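Local coordinates for conserved hypothetical protein, putative anti-sigma factor (Parabacteroides distasonis, PDB 4M0N) that probably antagonises a sigma factor as a FecR-family membrane protein, of which this chain is the piece holding the FecR and FecR C-terminal regions, at residues Phe162-Ile167 against Asp191-Gly196; Glu103-Ala108 against Ile167-His172; Asn130-Val135 against Lys145-Gln150. The protein carries 1 engineered substitution. All coordinates share one frame; numbering follows the deposited sequence. Where two conformers were deposited one is given.

Interaction 1. Residues Phe162-Ile167 against Asp191-Gly196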
loop_
_atom_site.group_PDB
_atom_site.type_symbol
_atom_site.label_atom_id
_atom_site.label_comp_id
_atom_site.label_asym_id
_atom_site.label_seq_id
_atom_site.Cartn_x
_atom_site.Cartn_y
_atom_site.Cartn_z
ATOM N N PHE A 162 -3.318 -3.786 -10.439
ATOM C CA PHE A 162 -4.102 -2.573 -10.648
ATOM C C PHE A 162 -5.506 -2.989 -11.009
ATOM O O PHE A 162 -5.716 -3.845 -11.851
ATOM C CB PHE A 162 -3.488 -1.686 -11.728
ATOM C CG PHE A 162 -2.028 -1.382 -11.501
ATOM C CD1 PHE A 162 -1.591 -0.836 -10.299
ATOM C CD2 PHE A 162 -1.094 -1.648 -12.491
ATOM C CE1 PHE A 162 -0.246 -0.550 -10.085
ATOM C CE2 PHE A 162 0.247 -1.364 -12.280
ATOM C CZ PHE A 162 0.672 -0.816 -11.085
ATOM N N ASN A 163 -6.466 -2.413 -10.313
ATOM C CA ASN A 163 -7.860 -2.662 -10.603
ATOM C C ASN A 163 -8.549 -1.320 -10.583
ATOM O O ASN A 163 -8.874 -0.807 -9.527
ATOM C CB ASN A 163 -8.457 -3.622 -9.587
ATOM C CG ASN A 163 -9.929 -3.915 -9.850
ATOM O OD1 ASN A 163 -10.432 -3.754 -10.971
ATOM N ND2 ASN A 163 -10.625 -4.361 -8.816
ATOM N N ARG A 164 -8.743 -0.746 -11.774
ATOM C CA ARG A 164 -9.266 0.620 -11.899
ATOM C C ARG A 164 -8.467 1.572 -11.013
ATOM O O ARG A 164 -9.002 2.450 -10.311
ATOM C CB ARG A 164 -10.769 0.670 -11.572
ATOM C CG ARG A 164 -11.458 1.887 -12.178
ATOM C CD ARG A 164 -12.976 1.819 -12.066
ATOM N NE ARG A 164 -13.582 2.837 -12.928
ATOM C CZ ARG A 164 -13.647 4.138 -12.645
ATOM N NH1 ARG A 164 -13.165 4.615 -11.500
ATOM N NH2 ARG A 164 -14.211 4.972 -13.516
ATOM N N THR A 165 -7.152 1.382 -11.031
ATOM C CA THR A 165 -6.273 2.197 -10.237
ATOM C C THR A 165 -5.976 3.472 -10.990
ATOM O O THR A 165 -5.633 3.416 -12.171
ATOM C CB THR A 165 -4.951 1.459 -9.959
ATOM O OG1 THR A 165 -5.248 0.227 -9.307
ATOM C CG2 THR A 165 -4.041 2.284 -9.088
ATOM N N PRO A 166 -6.094 4.635 -10.327
ATOM C CA PRO A 166 -5.747 5.859 -11.037
ATOM C C PRO A 166 -4.271 5.886 -11.447
ATOM O O PRO A 166 -3.420 5.460 -10.669
ATOM C CB PRO A 166 -6.022 6.952 -10.003
ATOM C CG PRO A 166 -7.008 6.350 -9.069
ATOM C CD PRO A 166 -6.639 4.911 -8.988
ATOM N N ILE A 167 -3.999 6.391 -12.648
ATOM C CA ILE A 167 -2.629 6.478 -13.183
ATOM C C ILE A 167 -1.678 7.213 -12.221
ATOM O O ILE A 167 -0.538 6.798 -12.058
ATOM C CB ILE A 167 -2.600 7.049 -14.633
ATOM C CG1 ILE A 167 -1.190 7.003 -15.240
ATOM C CG2 ILE A 167 -3.133 8.476 -14.694
ATOM C CD1 ILE A 167 -0.581 5.625 -15.347
ATOM N N ASP A 191 -6.360 11.168 -17.003
ATOM C CA ASP A 191 -7.588 10.792 -16.306
ATOM C C ASP A 191 -7.766 9.273 -16.285
ATOM O O ASP A 191 -8.852 8.773 -15.995
ATOM C CB ASP A 191 -8.777 11.452 -17.019
ATOM C CG ASP A 191 -9.877 11.882 -16.067
ATOM O OD1 ASP A 191 -10.444 11.019 -15.352
ATOM O OD2 ASP A 191 -10.196 13.094 -16.063
ATOM N N ASP A 192 -6.697 8.534 -16.564
ATOM C CA ASP A 192 -6.813 7.106 -16.844
ATOM C C ASP A 192 -6.920 6.261 -15.569
ATOM O O ASP A 192 -6.395 6.611 -14.513
ATOM C CB ASP A 192 -5.618 6.625 -17.660
ATOM C CG ASP A 192 -5.337 7.505 -18.862
ATOM O OD1 ASP A 192 -4.853 8.644 -18.665
ATOM O OD2 ASP A 192 -5.589 7.049 -19.999
ATOM N N TYR A 193 -7.617 5.138 -15.705
ATOM C CA TYR A 193 -7.659 4.125 -14.661
ATOM C C TYR A 193 -7.021 2.858 -15.224
ATOM O O TYR A 193 -7.292 2.465 -16.369
ATOM C CB TYR A 193 -9.102 3.879 -14.222
ATOM C CG TYR A 193 -9.715 5.080 -13.542
ATOM C CD1 TYR A 193 -9.281 5.473 -12.282
ATOM C CD2 TYR A 193 -10.718 5.832 -14.161
ATOM C CE1 TYR A 193 -9.814 6.579 -11.654
ATOM C CE2 TYR A 193 -11.266 6.944 -13.536
ATOM C CZ TYR A 193 -10.813 7.311 -12.285
ATOM O OH TYR A 193 -11.335 8.400 -11.632
ATOM N N ILE A 194 -6.148 2.241 -14.433
ATOM C CA ILE A 194 -5.350 1.127 -14.905
ATOM C C ILE A 194 -5.828 -0.205 -14.349
ATOM O O ILE A 194 -6.207 -0.313 -13.165
ATOM C CB ILE A 194 -3.868 1.325 -14.541
ATOM C CG1 ILE A 194 -3.382 2.709 -14.998
ATOM C CG2 ILE A 194 -3.005 0.206 -15.100
ATOM C CD1 ILE A 194 -3.448 2.966 -16.483
ATOM N N TYR A 195 -5.801 -1.210 -15.216
ATOM C CA TYR A 195 -6.126 -2.586 -14.858
ATOM C C TYR A 195 -4.966 -3.482 -15.252
ATOM O O TYR A 195 -4.325 -3.263 -16.283
ATOM C CB TYR A 195 -7.378 -3.062 -15.613
ATOM C CG TYR A 195 -8.630 -2.269 -15.308
ATOM C CD1 TYR A 195 -8.864 -1.033 -15.912
ATOM C CD2 TYR A 195 -9.587 -2.762 -14.428
ATOM C CE1 TYR A 195 -10.010 -0.309 -15.640
ATOM C CE2 TYR A 195 -10.742 -2.050 -14.148
ATOM C CZ TYR A 195 -10.948 -0.822 -14.747
ATOM O OH TYR A 195 -12.103 -0.118 -14.460
ATOM N N GLY A 196 -4.715 -4.504 -14.443
ATOM C CA GLY A 196 -3.757 -5.542 -14.812
ATOM C C GLY A 196 -2.953 -6.077 -13.652
ATOM O O GLY A 196 -2.927 -5.500 -12.575
#
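Two residues, Arg164 and Thr165, are set opposite the single residue Ile194, a G1 beta bulge where strand 159-166 turns a corner against strand 193-199 in the two-stranded antiparallel sheet of the FecR C-terminal region. Before the bulge Phe162 pairs with Gly196 through two backbone bonds, and after it Thr165 pairs with Ile194 through two more. Arg164, with phi and psi both positive, supplies the extra residue and sends a long side chain past the hydroxyl of Tyr195 and onto the face of Tyr193. Its CB lies near Tyr195 CZ, its CG packs 3.1 Å from Tyr195 OH, and CD remains beside the same oxygen. CG is anti to the backbone N (chi1 -158°), and the extended chain carries NE past Tyr195. The guanidinium lies on Tyr193: Arg164 CZ stands 4.0 Å from the centroid of the Tyr193 ring, a cation-pi stack with planes 28° apart, and NH1 sits over the ring centre. Arginine suits this place because its aliphatic stem passes the hydroxyl of Tyr195 while its flat charged end matches an aromatic face. Pro166 CG also packs against this ring, at 3.8 Å from Tyr193 CE1. Ile194 points to the other face of the sheet, its CG2 3.7 Å from Phe162 CD2 and its CG1 4.1 Å from Ile167 CD1, while Val170 of helix 167-178 packs against both Phe162 and Ile194. An alanine at Ile194 would probably open a gap between Phe162 CD2, Ile167 CD1 and Val170, leaving the phenyl ring held on one side less. Pro166 occupies the N-cap position, and Ile167, the first residue of the helix that follows, donates from N to Asp192 O over 3.0 Å.

Interaction 2. Residues Glu103-Ala108 against Ile167-His172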
loop_
_atom_site.group_PDB
_atom_site.type_symbol
_atom_site.label_atom_id
_atom_site.label_comp_id
_atom_site.label_asym_id
_atom_site.label_seq_id
_atom_site.Cartn_x
_atom_site.Cartn_y
_atom_site.Cartn_z
ATOM N N GLU A 103 2.508 10.401 0.815
ATOM C CA GLU A 103 2.469 11.064 -0.502
ATOM C C GLU A 103 1.333 10.687 -1.475
ATOM O O GLU A 103 1.224 11.275 -2.565
ATOM C CB GLU A 103 3.813 10.877 -1.226
ATOM C CG GLU A 103 4.158 9.462 -1.656
ATOM C CD GLU A 103 5.024 8.705 -0.677
ATOM O OE1 GLU A 103 4.920 9.067 0.566
ATOM O OE2 GLU A 103 5.807 7.778 -1.166
ATOM N N ASP A 104 0.492 9.718 -1.119
ATOM C CA ASP A 104 -0.507 9.191 -2.046
ATOM C C ASP A 104 -1.872 9.810 -1.746
ATOM O O ASP A 104 -2.154 10.208 -0.621
ATOM C CB ASP A 104 -0.663 7.675 -1.913
ATOM C CG ASP A 104 0.506 6.878 -2.503
ATOM O OD1 ASP A 104 1.517 7.496 -2.930
ATOM O OD2 ASP A 104 0.387 5.607 -2.530
ATOM N N GLU A 105 -2.709 9.831 -2.760
ATOM C CA GLU A 105 -4.071 10.327 -2.615
ATOM C C GLU A 105 -4.952 9.309 -1.892
ATOM O O GLU A 105 -5.939 9.697 -1.278
ATOM C CB GLU A 105 -4.683 10.738 -3.969
ATOM C CG GLU A 105 -4.956 9.629 -4.973
ATOM C CD GLU A 105 -5.840 10.076 -6.130
ATOM O OE1 GLU A 105 -5.592 11.165 -6.694
ATOM O OE2 GLU A 105 -6.784 9.330 -6.480
ATOM N N LEU A 106 -4.605 8.023 -1.949
ATOM C CA LEU A 106 -5.432 7.005 -1.330
ATOM C C LEU A 106 -4.719 6.240 -0.241
ATOM O O LEU A 106 -3.497 6.051 -0.303
ATOM C CB LEU A 106 -5.919 5.999 -2.361
ATOM C CG LEU A 106 -6.623 6.514 -3.611
ATOM C CD1 LEU A 106 -6.859 5.388 -4.614
ATOM C CD2 LEU A 106 -7.931 7.146 -3.195
ATOM N N MET A 107 -5.495 5.801 0.752
ATOM C CA MET A 107 -5.068 4.858 1.754
ATOM C C MET A 107 -6.038 3.671 1.713
ATOM O O MET A 107 -7.208 3.849 1.445
ATOM C CB MET A 107 -5.093 5.553 3.107
ATOM C CG MET A 107 -4.796 4.713 4.303
ATOM S SD MET A 107 -6.234 3.998 5.101
ATOM C CE MET A 107 -5.374 3.460 6.581
ATOM N N ALA A 108 -5.522 2.466 1.872
ATOM C CA ALA A 108 -6.385 1.289 1.822
ATOM C C ALA A 108 -5.947 0.220 2.786
ATOM O O ALA A 108 -4.743 -0.068 2.935
ATOM C CB ALA A 108 -6.443 0.688 0.432
ATOM N N ILE A 167 -3.999 6.391 -12.648
ATOM C CA ILE A 167 -2.629 6.478 -13.183
ATOM C C ILE A 167 -1.678 7.213 -12.221
ATOM O O ILE A 167 -0.538 6.798 -12.058
ATOM C CB ILE A 167 -2.600 7.049 -14.633
ATOM C CG1 ILE A 167 -1.190 7.003 -15.240
ATOM C CG2 ILE A 167 -3.133 8.476 -14.694
ATOM C CD1 ILE A 167 -0.581 5.625 -15.347
ATOM N N SER A 168 -2.152 8.248 -11.531
ATOM C CA SER A 168 -1.283 8.976 -10.592
ATOM C C SER A 168 -0.810 8.058 -9.474
ATOM O O SER A 168 0.340 8.131 -9.031
ATOM C CB SER A 168 -1.997 10.204 -10.001
ATOM O OG SER A 168 -3.306 9.882 -9.548
ATOM N N SER A 169 -1.703 7.191 -9.006
ATOM C CA SER A 169 -1.352 6.240 -7.968
ATOM C C SER A 169 -0.426 5.154 -8.516
ATOM O O SER A 169 0.536 4.790 -7.875
ATOM C CB SER A 169 -2.605 5.608 -7.347
ATOM O OG SER A 169 -3.421 6.607 -6.752
ATOM N N VAL A 170 -0.738 4.635 -9.694
ATOM C CA VAL A 170 0.140 3.678 -10.383
ATOM C C VAL A 170 1.570 4.219 -10.434
ATOM O O VAL A 170 2.520 3.509 -10.115
ATOM C CB VAL A 170 -0.364 3.406 -11.823
ATOM C CG1 VAL A 170 0.694 2.712 -12.660
ATOM C CG2 VAL A 170 -1.643 2.571 -11.784
ATOM N N ILE A 171 1.722 5.471 -10.842
ATOM C CA ILE A 171 3.057 6.030 -11.002
ATOM C C ILE A 171 3.807 6.089 -9.679
ATOM O O ILE A 171 5.003 5.848 -9.635
ATOM C CB ILE A 171 3.004 7.421 -11.675
ATOM C CG1 ILE A 171 2.631 7.245 -13.148
ATOM C CG2 ILE A 171 4.311 8.168 -11.502
ATOM C CD1 ILE A 171 2.273 8.551 -13.808
ATOM N N HIS A 172 3.113 6.402 -8.593
ATOM C CA HIS A 172 3.785 6.367 -7.291
ATOM C C HIS A 172 4.248 4.944 -6.936
ATOM O O HIS A 172 5.366 4.759 -6.485
ATOM C CB HIS A 172 2.855 6.899 -6.226
ATOM C CG HIS A 172 2.780 8.390 -6.193
ATOM N ND1 HIS A 172 2.502 9.096 -5.041
ATOM C CD2 HIS A 172 2.981 9.311 -7.164
ATOM C CE1 HIS A 172 2.521 10.393 -5.310
ATOM N NE2 HIS A 172 2.807 10.550 -6.592
HETATM O O HOH W 1 -3.241 6.774 -4.238
#
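In both His172 and Asp104 CG lies anti to the carbonyl carbon, at chi1 -79° in the histidine and -74° in the aspartate, and the two side chains run in opposing directions, with imidazole and carboxylate beside each other. His172 ND1 donates to Asp104 OD1 over 2.8 Å. The oxygen lies close to the imidazole plane, but the donor reaches it on the anti side, 34° out of the carboxylate plane. Histidine suits the place, its ring N-H meeting an acidic oxygen edge-on. Glu103 O also sits at the ring edge, 3.2 Å from His172 CE1. Arg176, further along the helix, forms salt bridges with both Asp104 OD1 and Glu103 OE2, so OD1 is gripped from two residues of one helix. Nearer the helix start, a water accepts from Leu106 N at 2.9 Å; its link to Ser169 OG is doubtful. Glu103 is also near a bound magnesium ion, its side chain about 4 Å away. The arrangement is a His-carboxylate hydrogen bond at a polar junction, joining the loop before strand 106-111 of the FecR region to helix 167-178 of the FecR C-terminal region.

Interaction 3. Residues Asn130-Val135 against Lys145-Gln150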
loop_
_atom_site.group_PDB
_atom_site.type_symbol
_atom_site.label_atom_id
_atom_site.label_comp_id
_atom_site.label_asym_id
_atom_site.label_seq_id
_atom_site.Cartn_x
_atom_site.Cartn_y
_atom_site.Cartn_z
ATOM N N ASN A 130 -11.022 -10.431 2.070
ATOM C CA ASN A 130 -11.321 -9.922 0.739
ATOM C C ASN A 130 -12.336 -8.776 0.713
ATOM O O ASN A 130 -13.038 -8.570 -0.263
ATOM C CB ASN A 130 -11.643 -11.046 -0.210
ATOM C CG ASN A 130 -10.541 -12.092 -0.228
ATOM O OD1 ASN A 130 -9.360 -11.743 -0.273
ATOM N ND2 ASN A 130 -10.903 -13.327 -0.038
ATOM N N GLU A 131 -12.407 -8.065 1.836
ATOM C CA GLU A 131 -13.003 -6.748 1.918
ATOM C C GLU A 131 -11.896 -5.723 2.121
ATOM O O GLU A 131 -10.801 -6.035 2.588
ATOM C CB GLU A 131 -13.996 -6.694 3.086
ATOM C CG GLU A 131 -15.132 -7.685 2.940
ATOM C CD GLU A 131 -16.247 -7.433 3.962
ATOM O OE1 GLU A 131 -15.907 -7.125 5.136
ATOM O OE2 GLU A 131 -17.437 -7.530 3.576
ATOM N N GLN A 132 -12.190 -4.497 1.731
ATOM C CA GLN A 132 -11.229 -3.441 1.739
ATOM C C GLN A 132 -11.924 -2.140 2.062
ATOM O O GLN A 132 -13.076 -1.969 1.722
ATOM C CB GLN A 132 -10.652 -3.368 0.311
ATOM C CG GLN A 132 -9.740 -2.254 -0.054
ATOM C CD GLN A 132 -9.292 -2.391 -1.490
ATOM O OE1 GLN A 132 -10.047 -2.129 -2.457
ATOM N NE2 GLN A 132 -8.068 -2.801 -1.637
ATOM N N ILE A 133 -11.188 -1.233 2.691
ATOM C CA ILE A 133 -11.604 0.156 2.843
ATOM C C ILE A 133 -10.583 1.025 2.130
ATOM O O ILE A 133 -9.369 0.800 2.246
ATOM C CB ILE A 133 -11.688 0.555 4.312
ATOM C CG1 ILE A 133 -12.920 -0.106 4.947
ATOM C CG2 ILE A 133 -11.713 2.076 4.486
ATOM C CD1 ILE A 133 -12.824 -0.080 6.443
ATOM N N ILE A 134 -11.084 1.965 1.332
ATOM C CA ILE A 134 -10.255 2.931 0.647
ATOM C C ILE A 134 -10.637 4.271 1.224
ATOM O O ILE A 134 -11.821 4.656 1.190
ATOM C CB ILE A 134 -10.448 2.900 -0.882
ATOM C CG1 ILE A 134 -10.187 1.470 -1.435
ATOM C CG2 ILE A 134 -9.546 3.953 -1.541
ATOM C CD1 ILE A 134 -10.326 1.327 -2.948
ATOM N N VAL A 135 -9.647 5.002 1.728
ATOM C CA VAL A 135 -9.828 6.380 2.177
ATOM C C VAL A 135 -9.175 7.311 1.175
ATOM O O VAL A 135 -8.027 7.127 0.795
ATOM C CB VAL A 135 -9.205 6.608 3.568
ATOM C CG1 VAL A 135 -9.214 8.086 3.972
ATOM C CG2 VAL A 135 -9.928 5.784 4.600
ATOM N N LYS A 145 -15.536 -1.963 0.084
ATOM C CA LYS A 145 -15.789 -2.760 -1.089
ATOM C C LYS A 145 -15.111 -4.113 -1.000
ATOM O O LYS A 145 -14.364 -4.374 -0.072
ATOM C CB LYS A 145 -15.290 -2.051 -2.347
ATOM C CG LYS A 145 -13.785 -1.825 -2.391
ATOM C CD LYS A 145 -13.339 -1.198 -3.708
ATOM C CE LYS A 145 -13.640 -2.030 -4.953
ATOM N NZ LYS A 145 -12.833 -1.481 -6.066
ATOM N N ASN A 146 -15.368 -4.969 -1.992
ATOM C CA ASN A 146 -14.661 -6.230 -2.087
ATOM C C ASN A 146 -13.424 -6.070 -2.921
ATOM O O ASN A 146 -13.410 -5.331 -3.918
ATOM C CB ASN A 146 -15.555 -7.316 -2.713
ATOM C CG ASN A 146 -16.758 -7.651 -1.866
ATOM O OD1 ASN A 146 -16.675 -7.729 -0.645
ATOM N ND2 ASN A 146 -17.877 -7.922 -2.522
ATOM N N GLU A 147 -12.375 -6.777 -2.550
ATOM C CA GLU A 147 -11.169 -6.810 -3.379
ATOM C C GLU A 147 -10.416 -8.058 -2.985
ATOM O O GLU A 147 -10.412 -8.461 -1.817
ATOM C CB GLU A 147 -10.305 -5.556 -3.164
ATOM C CG GLU A 147 -9.049 -5.492 -4.031
ATOM C CD GLU A 147 -9.367 -5.552 -5.507
ATOM O OE1 GLU A 147 -9.581 -4.492 -6.113
ATOM O OE2 GLU A 147 -9.381 -6.669 -6.068
ATOM N N ASP A 148 -9.754 -8.652 -3.962
ATOM C CA ASP A 148 -8.939 -9.848 -3.763
ATOM C C ASP A 148 -7.648 -9.511 -3.054
ATOM O O ASP A 148 -6.724 -8.935 -3.647
ATOM C CB ASP A 148 -8.672 -10.467 -5.148
ATOM C CG ASP A 148 -7.938 -11.772 -5.086
ATOM O OD1 ASP A 148 -7.216 -12.021 -4.128
ATOM O OD2 ASP A 148 -8.093 -12.586 -6.026
ATOM N N ALA A 149 -7.568 -9.835 -1.757
ATOM C CA ALA A 149 -6.421 -9.462 -0.950
ATOM C C ALA A 149 -5.152 -10.208 -1.370
ATOM O O ALA A 149 -4.061 -9.722 -1.109
ATOM C CB ALA A 149 -6.705 -9.710 0.538
ATOM N N GLN A 150 -5.298 -11.383 -1.998
ATOM C CA GLN A 150 -4.123 -12.093 -2.525
ATOM C C GLN A 150 -3.474 -11.248 -3.633
ATOM O O GLN A 150 -2.229 -11.198 -3.747
ATOM C CB GLN A 150 -4.517 -13.488 -3.009
ATOM C CG GLN A 150 -3.355 -14.310 -3.501
ATOM C CD GLN A 150 -3.731 -15.748 -3.728
ATOM O OE1 GLN A 150 -4.892 -16.068 -3.907
ATOM N NE2 GLN A 150 -2.739 -16.625 -3.724
HETATM O O HOH W 2 -9.112 -7.062 0.335
HETATM O O HOH W 3 -9.860 -2.010 -5.047
#
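Asn130 meets the segment 145-150 with both of its oxygens. Its backbone O accepts from Glu147 N at 3.0 Å, the donor standing 54° above the carbonyl plane, and its side-chain OD1 takes the N-H of Ala149, also at 3.0 Å. CG lies anti to the carbonyl carbon (chi1 -54°), and OD1 beyond it also touches Ala149 CB at the start of helix 149-152. Two backbone bonds join Gln132 and Lys145 beyond this, as an antiparallel hydrogen-bonded pair of the hairpin formed by strands 131-136 and 142-146. On one face Gln132 runs beside Lys145, and it also lies alongside Glu147: Gln132 OE1 lies 3.5 Å from Glu147 CB and 3.6 Å from Lys145 CD. One water donates to Gln132 OE1 and to Glu147 OE1 while accepting from Lys145 NZ at 3.2 Å, so amide, carboxylate and ammonium share it.

Further out, Ser110 holds Gln132 NE2, whereas Tyr161 and Asn163 bind the two carboxylate oxygens of Glu147. Glu147 OE2 also accepts from Asp148 N at 2.9 Å, and Asp148 OD1, at the N-cap, takes a weak bond from Gln150 N and another from Lys151 N. Asparagine, glutamine and glutamate suit these places because each brings an acceptor within reach of an N-H or a water. Such mixed polar chemistry implies that the edge of the sheet passes into the helix through directed bonds, with the negative charge of Glu147 probably eased by its several donors.

How the interactions relate
Interaction 3 closes first along the chain: it is nested inside the loop closed by interaction 2, and it closes before interaction 1 opens, whereas interactions 1 and 2 alternate and share Ile167. The centres of interactions 1 and 2 lie about 10 Å apart. Interaction 3 is more distant, its centre about 15 Å from that of interaction 1 and about 16 Å from that of interaction 2. Strands 106-111 and 131-136 are neighbours in the seven-stranded antiparallel sheet, so interactions 2 and 3 reach the same sheet. Strand 159-166 runs straight into helix 167-178, linking 1 to 2. Interaction 2 and a probable Asn163-Glu147 hydrogen bond join the C-terminal region to loops at the margin of that sheet.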